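Local atomic coordinates of MarR family transcriptional regulator (Staphylococcus epidermidis, PDB entry 5HLI), a protein that probably binds DNA as a MarR-type transcriptional regulator and senses redox conditions through a disulfide formed between its two subunits. Residues A27-K32 / E114-C119; Q56-I61 / R95-T100; W84-R89 / T100-G105. The protein carries 1 engineered substitution. All coordinates share one frame; numbering follows the deposited sequence.

Contact 1 of 3, residues A27-K32 / E114-C119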
loop_
_atom_site.group_PDB
_atom_site.type_symbol
_atom_site.label_atom_id
_atom_site.label_comp_id
_atom_site.label_asym_id
_atom_site.label_seq_id
_atom_site.Cartn_x
_atom_site.Cartn_y
_atom_site.Cartn_z
ATOM N N ALA A 27 2.031 2.651 -4.686
ATOM C CA ALA A 27 3.242 2.027 -4.161
ATOM C C ALA A 27 4.102 1.453 -5.281
ATOM O O ALA A 27 5.328 1.613 -5.275
ATOM C CB ALA A 27 2.877 0.938 -3.152
ATOM N N GLN A 28 3.476 0.779 -6.250
ATOM C CA GLN A 28 4.229 0.241 -7.379
ATOM C C GLN A 28 4.848 1.350 -8.215
ATOM O O GLN A 28 5.925 1.163 -8.791
ATOM C CB GLN A 28 3.326 -0.633 -8.249
ATOM C CG GLN A 28 2.888 -1.933 -7.578
ATOM C CD GLN A 28 1.673 -2.552 -8.246
ATOM O OE1 GLN A 28 1.460 -2.388 -9.446
ATOM N NE2 GLN A 28 0.869 -3.264 -7.470
ATOM N N PHE A 29 4.184 2.504 -8.301
ATOM C CA PHE A 29 4.776 3.641 -8.996
ATOM C C PHE A 29 6.012 4.141 -8.258
ATOM O O PHE A 29 7.051 4.408 -8.874
ATOM C CB PHE A 29 3.745 4.759 -9.150
ATOM C CG PHE A 29 4.310 6.028 -9.727
ATOM C CD1 PHE A 29 4.397 6.203 -11.098
ATOM C CD2 PHE A 29 4.755 7.045 -8.897
ATOM C CE1 PHE A 29 4.919 7.370 -11.631
ATOM C CE2 PHE A 29 5.278 8.211 -9.424
ATOM C CZ PHE A 29 5.358 8.373 -10.792
ATOM N N TYR A 30 5.914 4.280 -6.934
ATOM C CA TYR A 30 7.065 4.701 -6.142
ATOM C C TYR A 30 8.231 3.736 -6.314
ATOM O O TYR A 30 9.367 4.154 -6.563
ATOM C CB TYR A 30 6.682 4.808 -4.664
ATOM C CG TYR A 30 6.258 6.192 -4.223
ATOM C CD1 TYR A 30 7.204 7.155 -3.892
ATOM C CD2 TYR A 30 4.914 6.529 -4.119
ATOM C CE1 TYR A 30 6.822 8.421 -3.481
ATOM C CE2 TYR A 30 4.524 7.793 -3.710
ATOM C CZ TYR A 30 5.481 8.733 -3.393
ATOM O OH TYR A 30 5.097 9.990 -2.986
ATOM N N GLU A 31 7.961 2.434 -6.194
ATOM C CA GLU A 31 9.032 1.448 -6.293
ATOM C C GLU A 31 9.710 1.503 -7.657
ATOM O O GLU A 31 10.933 1.354 -7.758
ATOM C CB GLU A 31 8.475 0.053 -6.004
ATOM C CG GLU A 31 8.102 -0.144 -4.535
ATOM C CD GLU A 31 6.908 -1.059 -4.334
ATOM O OE1 GLU A 31 6.390 -1.122 -3.196
ATOM O OE2 GLU A 31 6.482 -1.715 -5.308
ATOM N N LYS A 32 8.933 1.733 -8.719
ATOM C CA LYS A 32 9.514 1.868 -10.051
ATOM C C LYS A 32 10.414 3.096 -10.133
ATOM O O LYS A 32 11.536 3.026 -10.648
ATOM C CB LYS A 32 8.397 1.941 -11.093
ATOM C CG LYS A 32 8.866 2.200 -12.514
ATOM C CD LYS A 32 7.685 2.232 -13.475
ATOM C CE LYS A 32 8.117 2.608 -14.884
ATOM N NZ LYS A 32 9.124 1.657 -15.431
ATOM N N GLU A 114 10.458 15.832 -9.044
ATOM C CA GLU A 114 9.738 15.906 -10.311
ATOM C C GLU A 114 9.323 14.523 -10.802
ATOM O O GLU A 114 8.218 14.354 -11.331
ATOM C CB GLU A 114 10.598 16.613 -11.361
ATOM C CG GLU A 114 9.903 16.810 -12.696
ATOM C CD GLU A 114 10.566 17.876 -13.546
ATOM O OE1 GLU A 114 10.135 18.066 -14.703
ATOM O OE2 GLU A 114 11.513 18.527 -13.057
ATOM N N ALA A 115 10.194 13.524 -10.637
ATOM C CA ALA A 115 9.867 12.175 -11.091
ATOM C C ALA A 115 8.634 11.634 -10.379
ATOM O O ALA A 115 7.769 11.008 -11.006
ATOM C CB ALA A 115 11.062 11.246 -10.875
ATOM N N ILE A 116 8.530 11.870 -9.070
ATOM C CA ILE A 116 7.373 11.387 -8.323
ATOM C C ILE A 116 6.119 12.147 -8.725
ATOM O O ILE A 116 5.020 11.578 -8.747
ATOM C CB ILE A 116 7.636 11.491 -6.807
ATOM C CG1 ILE A 116 8.878 10.682 -6.422
ATOM C CG2 ILE A 116 6.430 11.001 -6.009
ATOM C CD1 ILE A 116 8.831 9.239 -6.870
ATOM N N SER A 117 6.261 13.426 -9.088
ATOM C CA SER A 117 5.108 14.286 -9.338
ATOM C C SER A 117 4.227 13.793 -10.479
ATOM O O SER A 117 3.076 14.231 -10.589
ATOM C CB SER A 117 5.573 15.713 -9.632
ATOM O OG SER A 117 6.242 15.785 -10.880
ATOM N N SER A 118 4.729 12.902 -11.332
ATOM C CA SER A 118 3.907 12.337 -12.394
ATOM C C SER A 118 2.948 11.263 -11.894
ATOM O O SER A 118 2.242 10.659 -12.707
ATOM C CB SER A 118 4.796 11.761 -13.499
ATOM O OG SER A 118 5.701 10.803 -12.981
ATOM N N CYS A 119 2.898 11.017 -10.582
ATOM C CA CYS A 119 1.999 10.000 -10.048
ATOM C C CYS A 119 0.536 10.373 -10.255
ATOM O O CYS A 119 -0.325 9.489 -10.318
ATOM C CB CYS A 119 2.296 9.776 -8.565
ATOM S SG CYS A 119 2.182 11.267 -7.551
#
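Phe29 and Tyr30, successive residues of helix 2-36, reach the last turn of helix 103-117 and the residues just after it with two rings that meet different partners. A chi1 of 174° sets Phe29 CG anti to the backbone N, and the ring reaches residues 115-119. Its CZ lies 3.3 Å from Ser118 OG, which sits at the ring edge, close to the ring plane, and 3.6 Å from Ala115 O. Those two oxygens are themselves joined, Ser118 OG donating to Ala115 O at 2.9 Å, so the aromatic rim meets a hydroxyl and a carbonyl already engaged with each other. Cys119 comes over one face, its CA offset toward the rim, and its CB packs 3.5 Å from Phe29 CE2. The same CE2 is 3.4 Å from Ile116 O, the carbonyl that accepts from Cys119 N.

Tyr30 meets the side chain of Ile116 instead, the two crossing at about a right angle. The methyl CG2 of Ile116 lies 3.6 Å from Tyr30 CZ and 3.5 Å from Tyr30 OH, while CD1 rests near CD1 and CE1 of the ring. Tyr44 of helix 41-52 touches both residues, and the Tyr30 ring stacks with Tyr20 of the second subunit.

The contact is buried, and it includes Cys119, whose SG forms a disulfide with Cys16 of the second subunit. This intrachain helix packing lies beside the helical dimer interface of a MarR-type regulator, here at the intersubunit disulfide of its oxidised form.

Contact 2 of 3, residues Q56-I61 / R95-T100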
loop_
_atom_site.group_PDB
_atom_site.type_symbol
_atom_site.label_atom_id
_atom_site.label_comp_id
_atom_site.label_asym_id
_atom_site.label_seq_id
_atom_site.Cartn_x
_atom_site.Cartn_y
_atom_site.Cartn_z
ATOM N N GLN A 56 22.987 16.189 9.287
ATOM C CA GLN A 56 22.413 15.553 10.462
ATOM C C GLN A 56 23.374 14.492 10.966
ATOM O O GLN A 56 24.082 13.853 10.184
ATOM C CB GLN A 56 21.062 14.885 10.171
ATOM C CG GLN A 56 19.890 15.823 10.024
ATOM C CD GLN A 56 18.582 15.072 9.959
ATOM O OE1 GLN A 56 18.287 14.248 10.825
ATOM N NE2 GLN A 56 17.794 15.338 8.925
ATOM N N THR A 57 23.386 14.301 12.280
ATOM C CA THR A 57 24.102 13.162 12.823
ATOM C C THR A 57 23.315 11.884 12.553
ATOM O O THR A 57 22.122 11.911 12.238
ATOM C CB THR A 57 24.342 13.328 14.323
ATOM O OG1 THR A 57 23.084 13.354 15.009
ATOM C CG2 THR A 57 25.112 14.616 14.608
ATOM N N LEU A 58 24.012 10.754 12.661
ATOM C CA LEU A 58 23.350 9.459 12.551
ATOM C C LEU A 58 22.228 9.326 13.576
ATOM O O LEU A 58 21.142 8.824 13.260
ATOM C CB LEU A 58 24.383 8.346 12.716
ATOM C CG LEU A 58 23.917 6.922 13.014
ATOM C CD1 LEU A 58 23.095 6.382 11.876
ATOM C CD2 LEU A 58 25.115 6.029 13.266
ATOM N N ASN A 59 22.466 9.786 14.806
ATOM C CA ASN A 59 21.441 9.688 15.840
ATOM C C ASN A 59 20.242 10.577 15.526
ATOM O O ASN A 59 19.096 10.197 15.792
ATOM C CB ASN A 59 22.035 10.043 17.203
ATOM C CG ASN A 59 22.942 8.954 17.743
ATOM O OD1 ASN A 59 22.805 7.781 17.388
ATOM N ND2 ASN A 59 23.872 9.336 18.608
ATOM N N SER A 60 20.485 11.762 14.956
ATOM C CA SER A 60 19.384 12.649 14.593
ATOM C C SER A 60 18.510 12.032 13.506
ATOM O O SER A 60 17.280 12.162 13.538
ATOM C CB SER A 60 19.925 14.002 14.135
ATOM O OG SER A 60 18.898 14.790 13.559
ATOM N N ILE A 61 19.128 11.362 12.532
ATOM C CA ILE A 61 18.354 10.665 11.508
ATOM C C ILE A 61 17.526 9.555 12.141
ATOM O O ILE A 61 16.366 9.335 11.771
ATOM C CB ILE A 61 19.285 10.123 10.408
ATOM C CG1 ILE A 61 20.063 11.275 9.764
ATOM C CG2 ILE A 61 18.490 9.347 9.362
ATOM C CD1 ILE A 61 21.068 10.835 8.717
ATOM N N ARG A 95 32.272 12.037 19.072
ATOM C CA ARG A 95 32.491 10.950 18.116
ATOM C C ARG A 95 31.207 10.603 17.365
ATOM O O ARG A 95 30.879 9.435 17.148
ATOM C CB ARG A 95 33.076 9.717 18.807
ATOM C CG ARG A 95 34.410 9.982 19.490
ATOM C CD ARG A 95 35.090 8.695 19.935
ATOM N NE ARG A 95 36.184 8.957 20.861
ATOM C CZ ARG A 95 37.468 8.779 20.553
ATOM N NH1 ARG A 95 37.816 8.328 19.351
ATOM N NH2 ARG A 95 38.415 9.049 21.441
ATOM N N GLN A 96 30.470 11.635 16.970
ATOM C CA GLN A 96 29.256 11.434 16.202
ATOM C C GLN A 96 29.601 11.069 14.761
ATOM O O GLN A 96 30.726 11.265 14.294
ATOM C CB GLN A 96 28.388 12.691 16.233
ATOM C CG GLN A 96 28.002 13.145 17.631
ATOM C CD GLN A 96 27.513 14.580 17.659
ATOM O OE1 GLN A 96 27.941 15.409 16.857
ATOM N NE2 GLN A 96 26.609 14.881 18.583
ATOM N N LEU A 97 28.615 10.518 14.061
ATOM C CA LEU A 97 28.711 10.288 12.626
ATOM C C LEU A 97 27.886 11.370 11.942
ATOM O O LEU A 97 26.655 11.364 12.023
ATOM C CB LEU A 97 28.221 8.892 12.249
ATOM C CG LEU A 97 28.398 8.515 10.772
ATOM C CD1 LEU A 97 29.870 8.344 10.429
ATOM C CD2 LEU A 97 27.609 7.255 10.435
ATOM N N ILE A 98 28.562 12.306 11.284
ATOM C CA ILE A 98 27.897 13.430 10.636
ATOM C C ILE A 98 27.612 13.056 9.187
ATOM O O ILE A 98 28.526 12.700 8.436
ATOM C CB ILE A 98 28.746 14.706 10.725
ATOM C CG1 ILE A 98 28.947 15.105 12.190
ATOM C CG2 ILE A 98 28.092 15.837 9.941
ATOM C CD1 ILE A 98 29.825 16.320 12.375
ATOM N N ILE A 99 26.343 13.138 8.795
ATOM C CA ILE A 99 25.903 12.800 7.446
ATOM C C ILE A 99 25.618 14.092 6.698
ATOM O O ILE A 99 24.828 14.923 7.161
ATOM C CB ILE A 99 24.658 11.896 7.477
ATOM C CG1 ILE A 99 24.929 10.656 8.330
ATOM C CG2 ILE A 99 24.243 11.508 6.063
ATOM C CD1 ILE A 99 26.087 9.813 7.832
ATOM N N THR A 100 26.259 14.266 5.544
ATOM C CA THR A 100 26.107 15.477 4.750
ATOM C C THR A 100 25.818 15.101 3.307
ATOM O O THR A 100 26.501 14.245 2.735
ATOM C CB THR A 100 27.366 16.351 4.825
ATOM O OG1 THR A 100 27.795 16.456 6.190
ATOM C CG2 THR A 100 27.080 17.741 4.284
HETATM O O HOH W 1 25.791 10.122 15.705
#
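The short first strand of a winged helix-turn-helix domain pairs here with the returning strand of the wing, just where the chain turns into helix 58-65. Gln56 and Ile99 form an antiparallel hydrogen-bonded pair: Gln56 N donates to Ile99 O at 3.1 Å, and Ile99 N to Gln56 O at 2.7 Å. Thr57 and Ile98 follow as a non-hydrogen-bonded pair. One residue on, Leu58 N still donates to Leu97 O (2.8 Å), although Leu58 already belongs to the helix, and Thr57 CA adds a CA-H...O contact to the same oxygen.

Thr57 is the N-cap. Its OG1, held between the backbone N and the carbonyl carbon (chi1 64°), accepts from Ser60 N at 3.0 Å, while its CG2 meets Gln96 OE1, just before strand 97-101. In the winged-helix fold this join ties the wing to the start of helix 58-65.

Leu58 and Leu97 cross obliquely, CB to CB at 3.9 Å and with their CD2 methyls also touching; Leu72 and Leu76 of helix 69-81 lie against Leu58. Ile61 meets Ile99 at about a right angle, its CD1 lying 3.9 Å from Ile99 CG1.

Contact 3 of 3, residues W84-R89 / T100-G105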
loop_
_atom_site.group_PDB
_atom_site.type_symbol
_atom_site.label_atom_id
_atom_site.label_comp_id
_atom_site.label_asym_id
_atom_site.label_seq_id
_atom_site.Cartn_x
_atom_site.Cartn_y
_atom_site.Cartn_z
ATOM N N TRP A 84 25.415 9.765 -2.730
ATOM C CA TRP A 84 24.361 10.645 -2.236
ATOM C C TRP A 84 24.788 11.468 -1.027
ATOM O O TRP A 84 24.395 12.634 -0.903
ATOM C CB TRP A 84 23.118 9.831 -1.869
ATOM C CG TRP A 84 22.421 9.200 -3.031
ATOM C CD1 TRP A 84 22.715 8.003 -3.613
ATOM C CD2 TRP A 84 21.287 9.720 -3.732
ATOM N NE1 TRP A 84 21.842 7.751 -4.646
ATOM C CE2 TRP A 84 20.954 8.791 -4.736
ATOM C CE3 TRP A 84 20.524 10.887 -3.613
ATOM C CZ2 TRP A 84 19.894 8.990 -5.614
ATOM C CZ3 TRP A 84 19.470 11.079 -4.481
ATOM C CH2 TRP A 84 19.165 10.138 -5.471
ATOM N N VAL A 85 25.561 10.882 -0.114
ATOM C CA VAL A 85 25.942 11.537 1.129
ATOM C C VAL A 85 27.436 11.352 1.351
ATOM O O VAL A 85 28.088 10.526 0.712
ATOM C CB VAL A 85 25.163 10.995 2.349
ATOM C CG1 VAL A 85 23.658 11.173 2.166
ATOM C CG2 VAL A 85 25.516 9.534 2.595
ATOM N N LYS A 86 27.969 12.132 2.285
ATOM C CA LYS A 86 29.285 11.896 2.857
ATOM C C LYS A 86 29.134 11.466 4.310
ATOM O O LYS A 86 28.221 11.907 5.015
ATOM C CB LYS A 86 30.168 13.145 2.773
ATOM C CG LYS A 86 30.518 13.558 1.354
ATOM C CD LYS A 86 31.569 14.655 1.337
ATOM C CE LYS A 86 32.058 14.914 -0.080
ATOM N NZ LYS A 86 32.648 13.685 -0.688
ATOM N N ARG A 87 30.029 10.590 4.750
ATOM C CA ARG A 87 30.078 10.136 6.132
ATOM C C ARG A 87 31.345 10.674 6.784
ATOM O O ARG A 87 32.439 10.533 6.230
ATOM C CB ARG A 87 30.036 8.607 6.209
ATOM C CG ARG A 87 28.679 8.018 5.834
ATOM C CD ARG A 87 28.721 6.507 5.640
ATOM N NE ARG A 87 29.111 5.780 6.843
ATOM C CZ ARG A 87 30.296 5.204 7.020
ATOM N NH1 ARG A 87 31.215 5.269 6.063
ATOM N NH2 ARG A 87 30.563 4.563 8.151
ATOM N N GLU A 88 31.190 11.309 7.945
ATOM C CA GLU A 88 32.315 11.844 8.706
ATOM C C GLU A 88 32.185 11.384 10.149
ATOM O O GLU A 88 31.360 11.913 10.901
ATOM C CB GLU A 88 32.369 13.371 8.636
ATOM C CG GLU A 88 33.434 13.975 9.543
ATOM C CD GLU A 88 33.254 15.468 9.757
ATOM O OE1 GLU A 88 34.006 16.046 10.570
ATOM O OE2 GLU A 88 32.365 16.062 9.114
ATOM N N ARG A 89 32.993 10.402 10.533
ATOM C CA ARG A 89 33.049 9.938 11.913
ATOM C C ARG A 89 34.023 10.832 12.667
ATOM O O ARG A 89 35.221 10.849 12.365
ATOM C CB ARG A 89 33.474 8.474 11.977
ATOM C CG ARG A 89 33.622 7.929 13.391
ATOM C CD ARG A 89 32.306 7.978 14.155
ATOM N NE ARG A 89 31.359 6.966 13.690
ATOM C CZ ARG A 89 30.198 6.705 14.280
ATOM N NH1 ARG A 89 29.834 7.381 15.362
ATOM N NH2 ARG A 89 29.398 5.768 13.789
ATOM N N THR A 100 26.259 14.266 5.544
ATOM C CA THR A 100 26.107 15.477 4.750
ATOM C C THR A 100 25.818 15.101 3.307
ATOM O O THR A 100 26.501 14.245 2.735
ATOM C CB THR A 100 27.366 16.351 4.825
ATOM O OG1 THR A 100 27.795 16.456 6.190
ATOM C CG2 THR A 100 27.080 17.741 4.284
ATOM N N LEU A 101 24.809 15.741 2.722
ATOM C CA LEU A 101 24.506 15.526 1.314
ATOM C C LEU A 101 25.682 15.951 0.444
ATOM O O LEU A 101 26.306 16.988 0.680
ATOM C CB LEU A 101 23.257 16.317 0.917
ATOM C CG LEU A 101 21.903 15.860 1.468
ATOM C CD1 LEU A 101 20.876 16.972 1.320
ATOM C CD2 LEU A 101 21.433 14.602 0.753
ATOM N N THR A 102 25.996 15.135 -0.559
ATOM C CA THR A 102 26.925 15.573 -1.586
ATOM C C THR A 102 26.257 16.631 -2.462
ATOM O O THR A 102 25.050 16.880 -2.372
ATOM C CB THR A 102 27.387 14.392 -2.444
ATOM O OG1 THR A 102 26.261 13.817 -3.122
ATOM C CG2 THR A 102 28.048 13.328 -1.580
ATOM N N ASP A 103 27.063 17.275 -3.310
ATOM C CA ASP A 103 26.493 18.177 -4.307
ATOM C C ASP A 103 25.467 17.452 -5.166
ATOM O O ASP A 103 24.388 17.988 -5.447
ATOM C CB ASP A 103 27.597 18.773 -5.182
ATOM C CG ASP A 103 28.458 19.774 -4.437
ATOM O OD1 ASP A 103 27.993 20.312 -3.412
ATOM O OD2 ASP A 103 29.598 20.029 -4.884
ATOM N N ASN A 104 25.781 16.221 -5.576
ATOM C CA ASN A 104 24.825 15.429 -6.342
ATOM C C ASN A 104 23.588 15.099 -5.513
ATOM O O ASN A 104 22.459 15.204 -6.007
ATOM C CB ASN A 104 25.494 14.153 -6.849
ATOM C CG ASN A 104 24.497 13.150 -7.394
ATOM O OD1 ASN A 104 23.915 13.353 -8.458
ATOM N ND2 ASN A 104 24.304 12.055 -6.669
ATOM N N GLY A 105 23.778 14.705 -4.251
ATOM C CA GLY A 105 22.635 14.411 -3.397
ATOM C C GLY A 105 21.709 15.601 -3.230
ATOM O O GLY A 105 20.485 15.450 -3.176
HETATM O O HOH W 2 29.406 14.535 6.542
#
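Strand 85-89 runs antiparallel to the end of strand 97-101, with Lys86 and Thr100 as a hydrogen-bonded pair (Lys86 N to Thr100 O 2.6 Å, Thr100 N to Lys86 O 3.1 Å) and Val85 with Leu101 as a non-hydrogen-bonded one whose side chains diverge. Just beyond it, Thr102 N donates to Trp84 O at 3.0 Å, from 40° above the carbonyl plane. The backbone of Gly105 comes right up to the same oxygen, its CA making a CA-H...O contact of 3.5 Å. The Trp84 ring also lies by this glycine, its CE3 near Gly105 CA, while Leu47 of helix 41-52 and Leu79 of helix 69-81 touch the Trp84 side chain.

Thr102 caps helix 103-117. With OG1 set between the backbone N and the carbonyl carbon (chi1 62°), it accepts from Gly105 N at 2.9 Å and also bonds to Gly83 O. Its other branch, CG2, lies by the Val85 carbonyl group and meets Lys86 CG at 3.8 Å, the two side chains crossing at about a right angle. Val85 CG1 and Leu101 CD2 touch more loosely, both side chains also touching Leu50 of helix 41-52. A water joins Lys86 O and Thr100 OG1.

Thr102 thus gives its backbone N-H to Trp84 O, just beyond the strand pairing, and its hydroxyl joins Gly105 N and Gly83 O, so one residue links the end of the hairpin to the first turn of helix 103-117.

Contacts 2 and 3 are neighbours, their centres 11 Å apart: they share Thr100 and lie on the two sides of strand 97-101, the central strand of the three-stranded sheet. Ile98 N to Glu88 O, a probable hydrogen bond, continues the sheet between them. Along the chain their segments alternate, and both are nested inside the loop closed by contact 1. Contact 1 lies 28 Å from contact 2 and 24 Å from contact 3, centre to centre. Helix 103-117 makes the connection, starting in contact 3 and ending in contact 1. One continuous helix therefore runs from the wing of the presumed DNA-binding domain to the disulfide-linked dimer interface, a plausible path between redox state and DNA binding.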